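Local coordinates for TOG array regulator of axonemal microtubules protein 1 (PDB 5DN7), which promotes microtubule polymerization through its HEAT-repeat TOG regions and is involved in ciliogenesis and the regulation of cilium length, at residues N73-S78 with V113-D118; D186-L191 with F222-T227; Q103-V108 with L132-E137; V65-L70 with H91-R96; E149-K154 with E160-I165. One frame throughout, in Å; residues are numbered along the deposited sequence.

Contact 1: residues N73-S78 with V113-D118; sequences NLLDDS and VKVLAD
Two neighbouring turns, each within a predicted HEAT repeat of TOG region 2, are joined here, with K114 reaching from the end of helix 105-114 to L75 and D76, at the C-terminal part of helix 61-74 and its turn. The lysine sets out with CG opposite its backbone N (chi1 -179°), runs extended, then bends at chi3 (-66°), so that its methylenes lie along L75 before the ammonium turns to the carboxylate. CD of K114 packs 3.9 Å from CB of L75 and 3.7 Å from L75 O. At the tip, K114 NZ forms a salt bridge to D76 OD1 at 3.0 Å, although as a hydrogen bond it is weak; OD2 of D76 is barely farther from NZ, at 3.2 Å. The same ammonium also bonds to Y72 O and makes a cation-pi contact with that ring. In the HEAT solenoid these segments are successive intra-repeat turns, and in related TOG domains such turns line the edge that meets tubulin. Beneath the charged pair the packing is apolar: L75 CD2 meets V115 CG1 at 4.0 Å, a branched pair suited to burial; V83 of helix 80-97 also touches V115. A methionine in place of K114 would probably leave D76 without its opposite charge and the Y72 carbonyl without this donor. A type I turn from L74 to D77 sets D76 beside the lysine.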
# COMPACT_ATOMS: atom_id res chain seq x y z
N ASN A 73 0.26 12.04 12.90
CA ASN A 73 -0.69 12.24 13.94
C ASN A 73 -2.10 12.55 13.48
O ASN A 73 -3.03 12.11 14.04
CB ASN A 73 -0.17 13.21 14.99
CG ASN A 73 1.01 12.66 15.74
OD1 ASN A 73 2.00 13.33 15.91
ND2 ASN A 73 0.92 11.43 16.18
N LEU A 74 -2.21 13.32 12.42
CA LEU A 74 -3.52 13.68 11.89
C LEU A 74 -4.29 12.45 11.38
O LEU A 74 -5.51 12.43 11.37
CB LEU A 74 -3.37 14.71 10.79
CG LEU A 74 -2.91 16.09 11.26
CD1 LEU A 74 -2.70 17.04 10.09
CD2 LEU A 74 -3.94 16.67 12.23
N LEU A 75 -3.56 11.42 10.96
CA LEU A 75 -4.20 10.20 10.49
C LEU A 75 -4.80 9.38 11.64
O LEU A 75 -5.45 8.37 11.41
CB LEU A 75 -3.21 9.34 9.71
CG LEU A 75 -2.68 9.97 8.43
CD1 LEU A 75 -1.62 9.08 7.84
CD2 LEU A 75 -3.81 10.22 7.42
N ASP A 76 -4.58 9.83 12.87
CA ASP A 76 -5.21 9.20 14.04
C ASP A 76 -6.60 9.74 14.33
O ASP A 76 -7.28 9.24 15.22
CB ASP A 76 -4.35 9.40 15.28
CG ASP A 76 -3.13 8.52 15.29
OD1 ASP A 76 -3.26 7.32 14.95
OD2 ASP A 76 -2.04 9.04 15.62
N ASP A 77 -7.00 10.77 13.59
CA ASP A 77 -8.30 11.38 13.80
C ASP A 77 -9.44 10.37 13.72
O ASP A 77 -9.41 9.47 12.88
CB ASP A 77 -8.54 12.48 12.78
CG ASP A 77 -9.37 13.61 13.33
OD1 ASP A 77 -10.62 13.47 13.40
OD2 ASP A 77 -8.76 14.63 13.70
N SER A 78 -10.43 10.53 14.60
CA SER A 78 -11.62 9.67 14.56
C SER A 78 -12.50 10.00 13.38
O SER A 78 -13.28 9.16 12.94
CB SER A 78 -12.44 9.80 15.85
OG SER A 78 -11.74 9.27 16.96
N VAL A 113 0.16 2.54 6.01
CA VAL A 113 -0.35 1.29 6.54
C VAL A 113 -1.40 1.56 7.62
O VAL A 113 -2.41 0.84 7.71
CB VAL A 113 0.79 0.41 7.13
CG1 VAL A 113 0.20 -0.77 7.90
CG2 VAL A 113 1.70 -0.09 6.01
N LYS A 114 -1.18 2.60 8.44
CA LYS A 114 -2.18 2.97 9.45
C LYS A 114 -3.62 3.06 8.91
O LYS A 114 -4.55 2.56 9.55
CB LYS A 114 -1.81 4.30 10.09
CG LYS A 114 -2.80 4.73 11.16
CD LYS A 114 -2.51 6.12 11.71
CE LYS A 114 -1.19 6.15 12.46
NZ LYS A 114 -0.91 7.50 13.02
N VAL A 115 -3.82 3.68 7.74
CA VAL A 115 -5.17 3.91 7.23
C VAL A 115 -5.72 2.73 6.42
O VAL A 115 -6.83 2.79 5.92
CB VAL A 115 -5.25 5.19 6.36
CG1 VAL A 115 -4.90 6.42 7.18
CG2 VAL A 115 -4.37 5.06 5.08
N LEU A 116 -4.94 1.66 6.27
CA LEU A 116 -5.43 0.49 5.55
C LEU A 116 -6.57 -0.24 6.28
O LEU A 116 -7.32 -1.01 5.67
CB LEU A 116 -4.30 -0.49 5.31
CG LEU A 116 -3.10 -0.11 4.45
CD1 LEU A 116 -2.26 -1.36 4.32
CD2 LEU A 116 -3.51 0.41 3.08
N ALA A 117 -6.68 -0.01 7.59
CA ALA A 117 -7.75 -0.59 8.39
C ALA A 117 -9.08 0.06 8.07
O ALA A 117 -10.14 -0.49 8.40
CB ALA A 117 -7.45 -0.44 9.87
N ASP A 118 -9.02 1.23 7.44
CA ASP A 118 -10.21 2.02 7.20
C ASP A 118 -10.86 1.61 5.89
O ASP A 118 -10.30 1.81 4.81
CB ASP A 118 -9.87 3.52 7.20
CG ASP A 118 -11.10 4.41 7.04
OD1 ASP A 118 -12.24 3.87 6.96
OD2 ASP A 118 -10.94 5.65 7.03

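Contact 2: residues D186-L191 with F222-T227; sequences DLAPAL and FKAVDT
With CG of L191 swung opposite its carbonyl carbon (chi1 -71°), and V225 turned so that CG1 lies opposite N (chi1 174°) and CG2 beside N, opposite the carbonyl carbon, L191 CD1 meets V225 CG2 at 4.0 Å. The two side chains cross at about a right angle, so they touch through these single methyls, not alongside. A turn away, the backbones come much closer, with CA of A188 only 5.9 Å from CA of A224. Alanine suits both positions, because a larger side chain would be hard to fit between backbones at this spacing. The CB of A188 rests 3.5 Å from A224 O and 4.2 Å from A224 CB, so the methyl lies against a peptide as much as a side chain. That carbonyl is occupied on its own helix: the hydroxyl of T227 donates to A224 O at 2.7 Å, in the carbonyl plane and on a lone pair, at a C=O...donor angle of 140°. The contact joins the end of helix 180-187, in the last predicted HEAT repeat of this chain, to helix 219-226, the next helix but one. V241 of helix 237-246 touches both L191 and V225, extending the apolar layer. No hydrogen bond crosses between the segments; they hold by shape and apolar burial, while the carbonyl facing the A188 methyl finds its polar partner in T227.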
# COMPACT_ATOMS: atom_id res chain seq x y z
N ASP A 186 7.04 -14.88 0.70
CA ASP A 186 6.54 -13.85 1.60
C ASP A 186 5.01 -13.82 1.62
O ASP A 186 4.40 -13.42 2.62
CB ASP A 186 7.07 -12.46 1.21
CG ASP A 186 8.54 -12.24 1.60
OD1 ASP A 186 9.08 -13.01 2.44
OD2 ASP A 186 9.15 -11.27 1.09
N LEU A 187 4.38 -14.24 0.52
CA LEU A 187 2.92 -14.13 0.40
C LEU A 187 2.22 -15.41 0.81
O LEU A 187 1.05 -15.39 1.16
CB LEU A 187 2.52 -13.77 -1.03
CG LEU A 187 2.59 -12.30 -1.43
CD1 LEU A 187 2.28 -12.18 -2.91
CD2 LEU A 187 1.59 -11.46 -0.62
N ALA A 188 2.93 -16.53 0.76
CA ALA A 188 2.34 -17.83 1.09
C ALA A 188 1.64 -17.90 2.47
O ALA A 188 0.66 -18.63 2.59
CB ALA A 188 3.42 -18.91 0.99
N PRO A 189 2.11 -17.15 3.49
CA PRO A 189 1.36 -17.25 4.75
C PRO A 189 -0.08 -16.72 4.66
O PRO A 189 -0.94 -17.11 5.45
CB PRO A 189 2.18 -16.39 5.71
CG PRO A 189 3.55 -16.44 5.16
CD PRO A 189 3.40 -16.47 3.69
N ALA A 190 -0.33 -15.84 3.70
CA ALA A 190 -1.68 -15.31 3.56
C ALA A 190 -2.63 -16.39 3.02
O ALA A 190 -3.85 -16.32 3.20
CB ALA A 190 -1.66 -14.09 2.65
N LEU A 191 -2.06 -17.40 2.38
CA LEU A 191 -2.84 -18.53 1.87
C LEU A 191 -3.48 -19.31 3.02
O LEU A 191 -4.49 -19.97 2.82
CB LEU A 191 -1.97 -19.47 1.04
CG LEU A 191 -1.49 -18.98 -0.34
CD1 LEU A 191 -0.55 -19.96 -0.97
CD2 LEU A 191 -2.69 -18.80 -1.24
N PHE A 222 4.63 -24.06 -5.80
CA PHE A 222 4.26 -25.22 -4.99
C PHE A 222 5.22 -25.43 -3.80
O PHE A 222 4.81 -25.90 -2.73
CB PHE A 222 4.19 -26.47 -5.87
CG PHE A 222 3.17 -26.36 -6.97
CD1 PHE A 222 2.00 -25.64 -6.77
CD2 PHE A 222 3.40 -26.93 -8.21
CE1 PHE A 222 1.06 -25.52 -7.79
CE2 PHE A 222 2.45 -26.82 -9.23
CZ PHE A 222 1.28 -26.11 -9.01
N LYS A 223 6.48 -25.07 -3.94
CA LYS A 223 7.37 -25.06 -2.82
C LYS A 223 6.94 -24.02 -1.79
O LYS A 223 6.97 -24.29 -0.62
CB LYS A 223 8.79 -24.80 -3.26
CG LYS A 223 9.29 -25.81 -4.27
CD LYS A 223 10.79 -25.93 -4.33
CE LYS A 223 11.33 -25.63 -5.70
NZ LYS A 223 12.43 -24.64 -5.61
N ALA A 224 6.55 -22.84 -2.25
CA ALA A 224 6.01 -21.82 -1.36
C ALA A 224 4.81 -22.36 -0.57
O ALA A 224 4.73 -22.15 0.63
CB ALA A 224 5.62 -20.58 -2.15
N VAL A 225 3.89 -23.03 -1.26
CA VAL A 225 2.75 -23.63 -0.58
C VAL A 225 3.24 -24.68 0.43
O VAL A 225 2.66 -24.84 1.51
CB VAL A 225 1.75 -24.28 -1.57
CG1 VAL A 225 0.63 -25.04 -0.82
CG2 VAL A 225 1.16 -23.24 -2.55
N ASP A 226 4.32 -25.38 0.10
CA ASP A 226 4.83 -26.39 1.01
C ASP A 226 5.30 -25.77 2.32
O ASP A 226 5.14 -26.37 3.36
CB ASP A 226 5.97 -27.19 0.39
CG ASP A 226 5.47 -28.29 -0.50
OD1 ASP A 226 4.32 -28.73 -0.31
OD2 ASP A 226 6.24 -28.72 -1.39
N THR A 227 5.88 -24.57 2.25
CA THR A 227 6.33 -23.91 3.49
C THR A 227 5.20 -23.52 4.47
O THR A 227 5.48 -23.14 5.62
CB THR A 227 7.17 -22.64 3.19
OG1 THR A 227 6.32 -21.58 2.75
CG2 THR A 227 8.22 -22.94 2.15

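Contact 3: residues Q103-V108 with L132-E137; sequences QFLGPV and LKLMKE
L134 of helix 121-138 points its branched end at the first turn of helix 105-114, where L105 and V108 receive it. CD2 of L134 does most of the touching: it sits 4.0 Å from L105 CD1 and equally 4.0 Å from V108 CG1, with L134 CD1 scarcely farther from the same V108 methyl, at 4.1 Å. L105 and V108 stand three residues apart, hence on one helix face, and form a shallow two-sided seat for the leucine. L105 reaches it because its CG lies opposite the backbone N (chi1 -166°), which carries CD1 over toward helix 121-138. These three side chains are buried, and all are aliphatic, as befits a close layer with no polar bond across it. The other flank is quite different. G106 and P107 are exposed, and proline is at ease so early in a helix, where no backbone N-H is needed for the regular bonds; K136 likewise is exposed. F104, at the N-cap position, is buried on a separate side away from L134, with Q103 CG 3.9 Å above the centre of one ring face. The two helices pair within one predicted HEAT repeat. On one side V108 leans on V94 of helix 80-97 and F104 on L64 of helix 61-74; on the other, L105 reaches R142 and L146 of helix 140-148, while M135 packs against I165 of helix 156-172.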
# COMPACT_ATOMS: atom_id res chain seq x y z
N GLN A 103 14.27 9.25 0.96
CA GLN A 103 14.66 9.56 2.30
C GLN A 103 13.53 9.30 3.24
O GLN A 103 13.76 9.06 4.40
CB GLN A 103 15.09 11.02 2.41
CG GLN A 103 15.49 11.43 3.80
CD GLN A 103 16.63 10.59 4.35
OE1 GLN A 103 17.69 10.61 3.82
NE2 GLN A 103 16.38 9.84 5.40
N PHE A 104 12.29 9.37 2.78
CA PHE A 104 11.26 9.17 3.81
C PHE A 104 10.37 7.94 3.62
O PHE A 104 9.20 7.93 4.04
CB PHE A 104 10.37 10.41 3.89
CG PHE A 104 11.13 11.66 4.18
CD1 PHE A 104 11.47 11.98 5.48
CD2 PHE A 104 11.50 12.51 3.16
CE1 PHE A 104 12.17 13.13 5.75
CE2 PHE A 104 12.21 13.66 3.43
CZ PHE A 104 12.54 13.97 4.72
N LEU A 105 10.92 6.92 2.98
CA LEU A 105 10.15 5.75 2.60
C LEU A 105 9.46 5.05 3.79
O LEU A 105 8.28 4.66 3.72
CB LEU A 105 11.06 4.76 1.88
CG LEU A 105 10.37 3.65 1.12
CD1 LEU A 105 9.43 4.27 0.10
CD2 LEU A 105 11.42 2.76 0.46
N GLY A 106 10.22 4.92 4.87
CA GLY A 106 9.76 4.25 6.08
C GLY A 106 8.57 4.92 6.74
O GLY A 106 7.52 4.28 6.92
N PRO A 107 8.73 6.20 7.13
CA PRO A 107 7.64 7.02 7.66
C PRO A 107 6.41 7.08 6.74
O PRO A 107 5.29 6.90 7.23
CB PRO A 107 8.29 8.40 7.78
CG PRO A 107 9.69 8.12 8.08
CD PRO A 107 10.04 6.86 7.31
N VAL A 108 6.59 7.32 5.45
CA VAL A 108 5.44 7.42 4.56
C VAL A 108 4.72 6.07 4.51
O VAL A 108 3.48 6.02 4.54
CB VAL A 108 5.83 7.90 3.14
CG1 VAL A 108 4.63 7.80 2.17
CG2 VAL A 108 6.34 9.33 3.18
N LEU A 132 1.37 3.72 -5.28
CA LEU A 132 1.82 3.65 -6.66
C LEU A 132 2.90 4.68 -6.93
O LEU A 132 3.87 4.39 -7.65
CB LEU A 132 0.65 3.83 -7.63
CG LEU A 132 -0.24 2.58 -7.72
CD1 LEU A 132 -1.62 2.88 -8.34
CD2 LEU A 132 0.50 1.49 -8.48
N LYS A 133 2.75 5.87 -6.35
CA LYS A 133 3.82 6.86 -6.49
C LYS A 133 5.15 6.33 -5.88
O LYS A 133 6.22 6.40 -6.52
CB LYS A 133 3.42 8.18 -5.82
CG LYS A 133 4.31 9.35 -6.21
CD LYS A 133 4.25 9.57 -7.73
CE LYS A 133 5.10 10.74 -8.19
NZ LYS A 133 4.57 11.24 -9.52
N LEU A 134 5.05 5.77 -4.67
CA LEU A 134 6.21 5.19 -4.01
C LEU A 134 6.88 4.16 -4.91
O LEU A 134 8.09 4.21 -5.10
CB LEU A 134 5.84 4.54 -2.68
CG LEU A 134 5.43 5.43 -1.50
CD1 LEU A 134 5.21 4.58 -0.25
CD2 LEU A 134 6.45 6.54 -1.22
N MET A 135 6.09 3.25 -5.46
CA MET A 135 6.67 2.22 -6.33
C MET A 135 7.33 2.81 -7.56
O MET A 135 8.35 2.30 -8.03
CB MET A 135 5.61 1.23 -6.78
CG MET A 135 5.11 0.38 -5.67
SD MET A 135 3.74 -0.60 -6.23
CE MET A 135 3.38 -1.32 -4.63
N LYS A 136 6.72 3.87 -8.09
CA LYS A 136 7.29 4.55 -9.24
C LYS A 136 8.65 5.15 -8.91
O LYS A 136 9.56 5.14 -9.73
CB LYS A 136 6.35 5.64 -9.72
CG LYS A 136 6.80 6.31 -11.02
CD LYS A 136 6.36 7.77 -11.09
CE LYS A 136 4.89 7.92 -10.73
NZ LYS A 136 3.99 7.02 -11.51
N GLU A 137 8.80 5.65 -7.68
CA GLU A 137 10.01 6.39 -7.32
C GLU A 137 11.17 5.51 -6.83
O GLU A 137 12.31 5.73 -7.21
CB GLU A 137 9.67 7.44 -6.25
CG GLU A 137 8.84 8.61 -6.78
CD GLU A 137 9.56 9.38 -7.90
OE1 GLU A 137 8.94 9.63 -8.96
OE2 GLU A 137 10.76 9.72 -7.71

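Contact 4: residues V65-L70 with H91-R96; sequences VGFISL and HLLVIR
Helices 61-74 and 80-97 stand far enough apart here, 8.9 Å between CA of I68 and CA of L93 at their nearest, that side chains alone bridge them. L93 does so from its side almost single-handedly. Its CG lies opposite the backbone N (chi1 171°), which sends CD2 straight into the angle between F67 and I68. The closest touch is L93 CD2 to I68 CG1 at 3.6 Å; the isoleucine crosses the leucine at about a right angle and meets it with the flank of its ethyl branch, CD1 being more distant at 4.2 Å. Against F67 the same methyl comes to the ring's edge, near its plane, 3.9 Å from CD2 and 4.0 Å from CE2 of the phenylalanine. The methyl is therefore not placed over the pi face; the two side chains run antiparallel alongside one another as they pass. This is the helical hairpin of a HEAT repeat, two antiparallel helices sharing an apolar seam, and the segments fall in one such predicted unit. An aromatic ring and two branched aliphatic chains span this distance, and all three residues are buried. L51 of helix 40-52 touches both F67 and L93 and so continues the seam into the preceding helix pair, while I68 meets F104 next along the solenoid. R96, one turn on, donates NE to the F54 carbonyl.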
# COMPACT_ATOMS: atom_id res chain seq x y z
N VAL A 65 10.82 16.10 8.46
CA VAL A 65 10.54 15.07 9.46
C VAL A 65 9.43 15.52 10.41
O VAL A 65 8.49 14.75 10.72
CB VAL A 65 11.82 14.72 10.29
CG1 VAL A 65 11.48 13.75 11.43
CG2 VAL A 65 12.88 14.11 9.40
N GLY A 66 9.53 16.77 10.87
CA GLY A 66 8.46 17.31 11.70
C GLY A 66 7.10 17.28 11.01
O GLY A 66 6.12 16.79 11.57
N PHE A 67 7.06 17.80 9.79
CA PHE A 67 5.83 17.88 8.99
C PHE A 67 5.18 16.52 8.81
O PHE A 67 3.99 16.34 9.05
CB PHE A 67 6.16 18.50 7.63
CG PHE A 67 4.95 18.83 6.79
CD1 PHE A 67 3.99 19.71 7.25
CD2 PHE A 67 4.79 18.29 5.53
CE1 PHE A 67 2.88 20.02 6.49
CE2 PHE A 67 3.69 18.60 4.76
CZ PHE A 67 2.73 19.47 5.24
N ILE A 68 5.99 15.56 8.39
CA ILE A 68 5.50 14.21 8.17
C ILE A 68 4.99 13.63 9.49
O ILE A 68 3.97 12.94 9.51
CB ILE A 68 6.60 13.30 7.55
CG1 ILE A 68 6.80 13.66 6.08
CG2 ILE A 68 6.23 11.84 7.67
CD1 ILE A 68 8.10 13.19 5.49
N SER A 69 5.67 13.95 10.59
CA SER A 69 5.23 13.53 11.92
C SER A 69 3.82 14.06 12.25
O SER A 69 2.93 13.33 12.72
CB SER A 69 6.26 14.00 12.96
OG SER A 69 5.98 13.51 14.25
N LEU A 70 3.62 15.34 11.96
CA LEU A 70 2.31 15.98 12.09
C LEU A 70 1.23 15.24 11.28
O LEU A 70 0.16 14.92 11.81
CB LEU A 70 2.39 17.43 11.63
CG LEU A 70 1.06 18.16 11.70
CD1 LEU A 70 0.61 18.24 13.15
CD2 LEU A 70 1.18 19.54 11.09
N HIS A 91 -0.15 12.71 -0.05
CA HIS A 91 0.03 12.39 -1.46
C HIS A 91 0.71 13.54 -2.18
O HIS A 91 1.66 13.32 -2.95
CB HIS A 91 -1.31 12.10 -2.14
CG HIS A 91 -1.17 11.79 -3.61
ND1 HIS A 91 -2.10 12.19 -4.55
CD2 HIS A 91 -0.21 11.13 -4.29
CE1 HIS A 91 -1.71 11.79 -5.74
NE2 HIS A 91 -0.56 11.14 -5.61
N LEU A 92 0.20 14.75 -1.95
CA LEU A 92 0.77 15.92 -2.61
C LEU A 92 2.24 16.10 -2.20
O LEU A 92 3.10 16.36 -3.03
CB LEU A 92 -0.04 17.17 -2.29
CG LEU A 92 0.49 18.47 -2.88
CD1 LEU A 92 0.70 18.34 -4.38
CD2 LEU A 92 -0.52 19.59 -2.60
N LEU A 93 2.51 15.93 -0.91
CA LEU A 93 3.87 16.04 -0.40
C LEU A 93 4.78 15.06 -1.12
O LEU A 93 5.85 15.43 -1.60
CB LEU A 93 3.92 15.81 1.11
CG LEU A 93 5.32 15.69 1.74
CD1 LEU A 93 6.12 17.00 1.63
CD2 LEU A 93 5.25 15.23 3.19
N VAL A 94 4.35 13.81 -1.19
CA VAL A 94 5.08 12.77 -1.90
C VAL A 94 5.36 13.22 -3.32
O VAL A 94 6.47 13.07 -3.83
CB VAL A 94 4.30 11.44 -1.93
CG1 VAL A 94 4.88 10.51 -2.98
CG2 VAL A 94 4.32 10.79 -0.56
N ILE A 95 4.35 13.75 -3.98
CA ILE A 95 4.52 14.29 -5.30
C ILE A 95 5.62 15.35 -5.37
O ILE A 95 6.50 15.26 -6.18
CB ILE A 95 3.23 14.90 -5.87
CG1 ILE A 95 2.15 13.85 -6.08
CG2 ILE A 95 3.52 15.58 -7.18
CD1 ILE A 95 2.67 12.54 -6.55
N ARG A 96 5.55 16.35 -4.52
CA ARG A 96 6.50 17.43 -4.51
C ARG A 96 7.92 16.94 -4.20
O ARG A 96 8.89 17.44 -4.71
CB ARG A 96 6.10 18.52 -3.52
CG ARG A 96 4.72 19.10 -3.69
CD ARG A 96 4.53 19.85 -4.98
NE ARG A 96 5.27 21.09 -5.01
CZ ARG A 96 5.50 21.80 -6.11
NH1 ARG A 96 5.03 21.41 -7.27
NH2 ARG A 96 6.19 22.90 -6.03

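Contact 5: residues E149-K154 with E160-I165; sequences ENLKHK and EEVVNI
K152 curls back on its own turn to give NZ to the backbone O of E149 at 2.8 Å, bracing the short 3-10 bend from which L151 reaches V162. The ammonium arrives in the plane of that carbonyl, on a lone pair, at a C=O...donor angle of 129°. L151 carries the contact proper. Its CG stands opposite the carbonyl carbon (chi1 -83°), which brings CD2 to helix 156-172, 3.9 Å from V162 CG1 and 4.2 Å from V163 CG2. One leucine methyl thus serves two successive valines, and valine suits both places because its methyls, branched at CB, stay close to the helix surface. V162 also offers its other methyl, with CG2 4.0 Å from N150 CB; the amide of N150 is engaged elsewhere, ND2 bonding to the L147 carbonyl. On the helix itself N164 ND2 donates to E161 OE2 at 2.9 Å in a nearly straight bond of 166°, the carboxylate oxygen lying in the amide plane. E161 OE1 takes a hydrogen bond with the hydroxyl of Y127, and N164 OD1 one with that of Y261, so both buried polar groups are held from two ends. The turn folds back on the second helix of the same predicted HEAT repeat. V162 rests on L148 of helix 140-148, V163 on A201 and A205 of helix 196-213, and I165 on M128 and F131 of helix 121-138.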
# COMPACT_ATOMS: atom_id res chain seq x y z
N GLU A 149 6.16 -6.94 5.50
CA GLU A 149 6.34 -7.16 6.92
C GLU A 149 5.02 -7.00 7.69
O GLU A 149 4.87 -7.55 8.74
CB GLU A 149 7.47 -6.30 7.47
CG GLU A 149 8.84 -6.89 7.19
CD GLU A 149 10.02 -5.98 7.52
OE1 GLU A 149 10.16 -5.53 8.67
OE2 GLU A 149 10.85 -5.73 6.63
N ASN A 150 4.05 -6.30 7.11
CA ASN A 150 2.79 -6.05 7.80
C ASN A 150 1.78 -7.15 7.59
O ASN A 150 0.62 -6.99 7.95
CB ASN A 150 2.19 -4.73 7.36
CG ASN A 150 3.02 -3.57 7.81
OD1 ASN A 150 2.83 -3.06 8.91
ND2 ASN A 150 3.96 -3.13 6.96
N LEU A 151 2.22 -8.27 7.04
CA LEU A 151 1.39 -9.47 7.09
C LEU A 151 1.27 -10.04 8.50
O LEU A 151 0.47 -10.94 8.73
CB LEU A 151 1.95 -10.55 6.16
CG LEU A 151 1.53 -10.40 4.70
CD1 LEU A 151 1.94 -11.67 3.94
CD2 LEU A 151 0.02 -10.13 4.55
N LYS A 152 2.07 -9.55 9.44
CA LYS A 152 1.92 -9.98 10.82
C LYS A 152 1.06 -8.98 11.62
O LYS A 152 0.94 -9.09 12.83
CB LYS A 152 3.29 -10.17 11.49
CG LYS A 152 4.10 -8.90 11.71
CD LYS A 152 5.39 -9.18 12.50
CE LYS A 152 6.56 -9.59 11.61
NZ LYS A 152 6.78 -8.65 10.45
N HIS A 153 0.45 -8.04 10.94
CA HIS A 153 -0.42 -7.06 11.57
C HIS A 153 -1.68 -7.66 12.14
O HIS A 153 -2.26 -8.53 11.54
CB HIS A 153 -0.74 -5.93 10.63
CG HIS A 153 -1.27 -4.71 11.28
ND1 HIS A 153 -2.49 -4.63 11.73
CD2 HIS A 153 -0.69 -3.49 11.51
CE1 HIS A 153 -2.68 -3.44 12.25
NE2 HIS A 153 -1.57 -2.75 12.10
N LYS A 154 -2.11 -7.23 13.30
CA LYS A 154 -3.28 -7.84 13.93
C LYS A 154 -4.64 -7.49 13.28
O LYS A 154 -5.64 -8.17 13.52
CB LYS A 154 -3.34 -7.51 15.43
CG LYS A 154 -3.73 -6.09 15.77
CD LYS A 154 -3.96 -6.01 17.27
CE LYS A 154 -4.34 -4.63 17.74
NZ LYS A 154 -4.41 -4.62 19.23
N GLU A 160 -5.17 -8.03 4.31
CA GLU A 160 -5.90 -8.12 3.05
C GLU A 160 -5.39 -7.09 2.02
O GLU A 160 -5.07 -7.45 0.89
CB GLU A 160 -7.39 -7.91 3.28
CG GLU A 160 -8.25 -8.36 2.10
CD GLU A 160 -9.70 -7.83 2.15
OE1 GLU A 160 -10.24 -7.54 3.25
OE2 GLU A 160 -10.31 -7.71 1.06
N GLU A 161 -5.31 -5.83 2.44
CA GLU A 161 -4.84 -4.75 1.59
C GLU A 161 -3.35 -4.82 1.25
O GLU A 161 -2.96 -4.37 0.18
CB GLU A 161 -5.14 -3.42 2.26
CG GLU A 161 -6.61 -3.06 2.16
CD GLU A 161 -7.08 -3.00 0.72
OE1 GLU A 161 -6.94 -1.93 0.08
OE2 GLU A 161 -7.61 -4.01 0.21
N VAL A 162 -2.53 -5.36 2.15
CA VAL A 162 -1.14 -5.65 1.80
C VAL A 162 -1.11 -6.58 0.59
O VAL A 162 -0.41 -6.32 -0.41
CB VAL A 162 -0.37 -6.31 2.98
CG1 VAL A 162 0.94 -6.91 2.47
CG2 VAL A 162 -0.11 -5.29 4.08
N VAL A 163 -1.89 -7.66 0.68
CA VAL A 163 -1.92 -8.58 -0.45
C VAL A 163 -2.46 -7.89 -1.73
O VAL A 163 -1.90 -8.06 -2.82
CB VAL A 163 -2.77 -9.83 -0.15
CG1 VAL A 163 -2.67 -10.83 -1.31
CG2 VAL A 163 -2.32 -10.47 1.13
N ASN A 164 -3.50 -7.08 -1.60
CA ASN A 164 -4.04 -6.43 -2.80
C ASN A 164 -3.07 -5.44 -3.43
O ASN A 164 -3.02 -5.29 -4.65
CB ASN A 164 -5.36 -5.71 -2.50
CG ASN A 164 -6.56 -6.67 -2.39
OD1 ASN A 164 -6.63 -7.70 -3.07
ND2 ASN A 164 -7.51 -6.31 -1.53
N ILE A 165 -2.29 -4.76 -2.59
CA ILE A 165 -1.30 -3.81 -3.09
C ILE A 165 -0.17 -4.57 -3.80
O ILE A 165 0.38 -4.09 -4.81
CB ILE A 165 -0.75 -2.92 -1.94
CG1 ILE A 165 -1.83 -1.94 -1.49
CG2 ILE A 165 0.49 -2.14 -2.36
CD1 ILE A 165 -1.51 -1.28 -0.11

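From the N terminus, contact 4 closes first, pairing helices 61-74 and 80-97 in one hairpin. Contact 1 opens just after the first segment of contact 4 but ends beyond its second, so the two cross; it links the turns at the ends of helices 61-74 and 105-114. Contact 3 crosses contact 1, pairing helices 105-114 and 121-138, and follows contact 4, touching it through K133 on V94. Contact 5 then closes a short loop onto helix 156-172, meeting contact 1 through L116 and contact 3 through M135. Contact 2 comes last, closing the loop over helix 196-213 by joining the end of helix 180-187 to helix 219-226, and touches contact 5 where A190 meets V163. None nests in another.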